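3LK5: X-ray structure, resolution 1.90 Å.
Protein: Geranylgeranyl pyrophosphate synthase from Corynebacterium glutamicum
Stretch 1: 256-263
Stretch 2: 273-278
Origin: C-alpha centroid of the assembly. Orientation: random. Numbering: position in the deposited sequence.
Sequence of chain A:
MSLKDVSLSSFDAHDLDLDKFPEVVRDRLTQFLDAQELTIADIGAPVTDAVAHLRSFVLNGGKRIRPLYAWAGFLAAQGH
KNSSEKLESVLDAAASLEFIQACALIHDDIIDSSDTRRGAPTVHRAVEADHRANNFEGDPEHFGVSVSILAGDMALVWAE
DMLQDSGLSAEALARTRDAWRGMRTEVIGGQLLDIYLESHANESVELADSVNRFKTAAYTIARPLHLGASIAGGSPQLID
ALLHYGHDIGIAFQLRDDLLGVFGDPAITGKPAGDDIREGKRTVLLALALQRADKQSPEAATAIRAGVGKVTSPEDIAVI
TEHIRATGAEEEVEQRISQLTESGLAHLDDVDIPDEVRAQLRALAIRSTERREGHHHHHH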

# COMPACT_ATOMS: atom_id res chain seq x y z
N ARG A 256 -18.08 -21.55 1.62
CA ARG A 256 -19.19 -21.43 0.65
C ARG A 256 -18.67 -20.92 -0.68
O ARG A 256 -19.08 -21.40 -1.75
N ASP A 257 -17.81 -19.90 -0.62
CA ASP A 257 -17.22 -19.33 -1.83
C ASP A 257 -16.37 -20.37 -2.62
O ASP A 257 -16.41 -20.39 -3.86
N ASP A 258 -15.65 -21.23 -1.89
CA ASP A 258 -14.91 -22.32 -2.51
C ASP A 258 -15.87 -23.30 -3.22
O ASP A 258 -15.60 -23.69 -4.35
N LEU A 259 -16.99 -23.65 -2.59
CA LEU A 259 -17.94 -24.56 -3.24
C LEU A 259 -18.53 -23.92 -4.48
O LEU A 259 -18.60 -24.56 -5.55
N LEU A 260 -18.90 -22.63 -4.38
CA LEU A 260 -19.42 -21.91 -5.55
C LEU A 260 -18.39 -21.81 -6.68
O LEU A 260 -18.76 -21.86 -7.85
N GLY A 261 -17.11 -21.68 -6.34
CA GLY A 261 -16.04 -21.54 -7.36
C GLY A 261 -15.82 -22.82 -8.16
O GLY A 261 -15.18 -22.82 -9.22
N VAL A 262 -16.39 -23.93 -7.67
CA VAL A 262 -16.31 -25.20 -8.39
C VAL A 262 -17.71 -25.59 -8.92
O VAL A 262 -17.88 -25.93 -10.11
N PHE A 263 -18.72 -25.52 -8.05
CA PHE A 263 -20.02 -26.08 -8.38
C PHE A 263 -21.08 -25.04 -8.72
O PHE A 263 -22.20 -25.39 -9.04
N ALA A 273 -17.78 -21.21 -15.07
CA ALA A 273 -17.94 -22.40 -14.23
C ALA A 273 -16.56 -23.00 -13.92
O ALA A 273 -15.72 -23.14 -14.82
N GLY A 274 -16.31 -23.30 -12.64
CA GLY A 274 -15.10 -24.01 -12.22
C GLY A 274 -13.82 -23.22 -12.31
O GLY A 274 -12.72 -23.79 -12.30
N ASP A 275 -13.96 -21.90 -12.38
CA ASP A 275 -12.82 -20.99 -12.41
C ASP A 275 -11.75 -21.33 -11.39
O ASP A 275 -10.56 -21.21 -11.68
N ASP A 276 -12.17 -21.76 -10.20
CA ASP A 276 -11.22 -22.11 -9.13
C ASP A 276 -10.36 -23.32 -9.49
O ASP A 276 -9.25 -23.45 -8.97
N ILE A 277 -10.88 -24.19 -10.35
CA ILE A 277 -10.10 -25.34 -10.84
C ILE A 277 -9.03 -24.83 -11.83
O ILE A 277 -7.83 -25.11 -11.66
N ARG A 278 -9.49 -24.06 -12.83
CA ARG A 278 -8.63 -23.43 -13.83
C ARG A 278 -7.51 -22.59 -13.23
O ARG A 278 -6.41 -22.59 -13.76

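Stretch 1 is the end portion of a helix, and the contact with stretch 2 grows toward its last turn. R256 lies out of reach, its guanidinium hydrogen-bonded elsewhere in the structure. D257 (chi1 near -87°, m) points sideways and keeps its carboxylate clear of stretch 2; its nearest atom there is D276 OD2, 4.2 Å from D257 O.

D258, also m and sideways, meets D276 through water. Two carboxylates gain nothing by direct approach, but a water can donate a hydrogen bond to each. Water 2 does so, lying 2.8 Å from D258 OD1 and 2.7 Å from D276 OD2, while water 1 bridges D258 O and D276 OD2 at 2.7 Å each. D276 (m) is well placed for this role, because its CB points toward stretch 1 and brings OD2 to both waters.

L259 (m, t) points away. L260 (m, t) leaves sideways and its end leads away, so its link is through the backbone: water 3 lies 2.9 Å from L260 O and accepts a hydrogen bond from G274 N at 3.0 Å.

G261 has no side chain, and the space is taken: an ideal CB here would lie 2.0 Å from D276 OD2, a clash. The bare backbone lets the chains draw close, with G261 O accepting a weak hydrogen bond from D276 N at 3.3 Å and a CA-H...O contact from G274 CA at 3.2 Å. G274, the N-cap residue of the second helix, has positive phi, a conformation that favours glycine.

V262 (t) points sideways and supplies the apolar part of the contact. Its CG2 packs 3.8 Å from I277 CD1; I277 (m, m) starts sideways, but its end comes nearer, a reach that its longer branch permits. F263 (m) points away. On stretch 2, D275 (t) turns its end away and forms a salt bridge with R278, OD1 to NH2 at 3.3 Å.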

# COMPACT_ATOMS: atom_id res chain seq x y z
CB ARG A 256 -20.32 -20.50 1.17
CG ARG A 256 -21.47 -20.26 0.15
CD ARG A 256 -22.13 -21.61 -0.33
NE ARG A 256 -22.78 -22.26 0.81
CZ ARG A 256 -23.04 -23.56 0.92
NH1 ARG A 256 -22.70 -24.41 -0.05
NH2 ARG A 256 -23.64 -24.01 2.03
CB ASP A 257 -16.38 -18.08 -1.47
CG ASP A 257 -17.22 -16.79 -1.43
OD1 ASP A 257 -18.48 -16.84 -1.55
OD2 ASP A 257 -16.63 -15.69 -1.27
CB ASP A 258 -14.10 -23.11 -1.51
CG ASP A 258 -13.04 -22.28 -0.79
OD1 ASP A 258 -12.61 -21.21 -1.28
OD2 ASP A 258 -12.62 -22.75 0.27
CB LEU A 259 -19.03 -25.04 -2.28
CG LEU A 259 -18.57 -25.86 -1.07
CD1 LEU A 259 -19.75 -26.29 -0.21
CD2 LEU A 259 -17.77 -27.14 -1.52
CB LEU A 260 -19.92 -20.49 -5.20
CG LEU A 260 -21.22 -20.42 -4.38
CD1 LEU A 260 -21.40 -18.96 -3.87
CD2 LEU A 260 -22.49 -20.93 -5.15
CB VAL A 262 -15.70 -26.27 -7.46
CG1 VAL A 262 -15.83 -27.67 -8.06
CG2 VAL A 262 -14.24 -25.93 -7.21
CB PHE A 263 -20.54 -26.96 -7.24
CG PHE A 263 -19.66 -28.12 -6.92
CD1 PHE A 263 -19.59 -29.20 -7.80
CD2 PHE A 263 -18.91 -28.14 -5.75
CE1 PHE A 263 -18.78 -30.29 -7.51
CE2 PHE A 263 -18.10 -29.22 -5.43
CZ PHE A 263 -18.03 -30.32 -6.35
CB ALA A 273 -18.86 -23.45 -14.94
CB ASP A 275 -13.33 -19.58 -12.14
CG ASP A 275 -12.36 -18.54 -12.59
OD1 ASP A 275 -12.06 -18.52 -13.81
OD2 ASP A 275 -11.92 -17.74 -11.74
CB ASP A 276 -11.93 -22.38 -7.80
CG ASP A 276 -12.31 -21.11 -7.05
OD1 ASP A 276 -11.99 -20.00 -7.52
OD2 ASP A 276 -12.91 -21.21 -5.97
CB ILE A 277 -10.97 -26.42 -11.52
CG1 ILE A 277 -12.02 -27.01 -10.58
CG2 ILE A 277 -10.10 -27.55 -12.09
CD1 ILE A 277 -11.48 -27.55 -9.27
CB ARG A 278 -9.45 -22.60 -14.83
CG ARG A 278 -8.65 -22.07 -16.02
CD ARG A 278 -9.25 -20.79 -16.59
NE ARG A 278 -9.44 -19.78 -15.55
CZ ARG A 278 -8.53 -18.87 -15.19
NH1 ARG A 278 -7.35 -18.82 -15.81
NH2 ARG A 278 -8.79 -18.01 -14.22
O HOH W 1 -12.92 -23.70 -4.89
O HOH W 2 -12.69 -19.73 -3.69
O HOH W 3 -18.35 -22.32 -10.68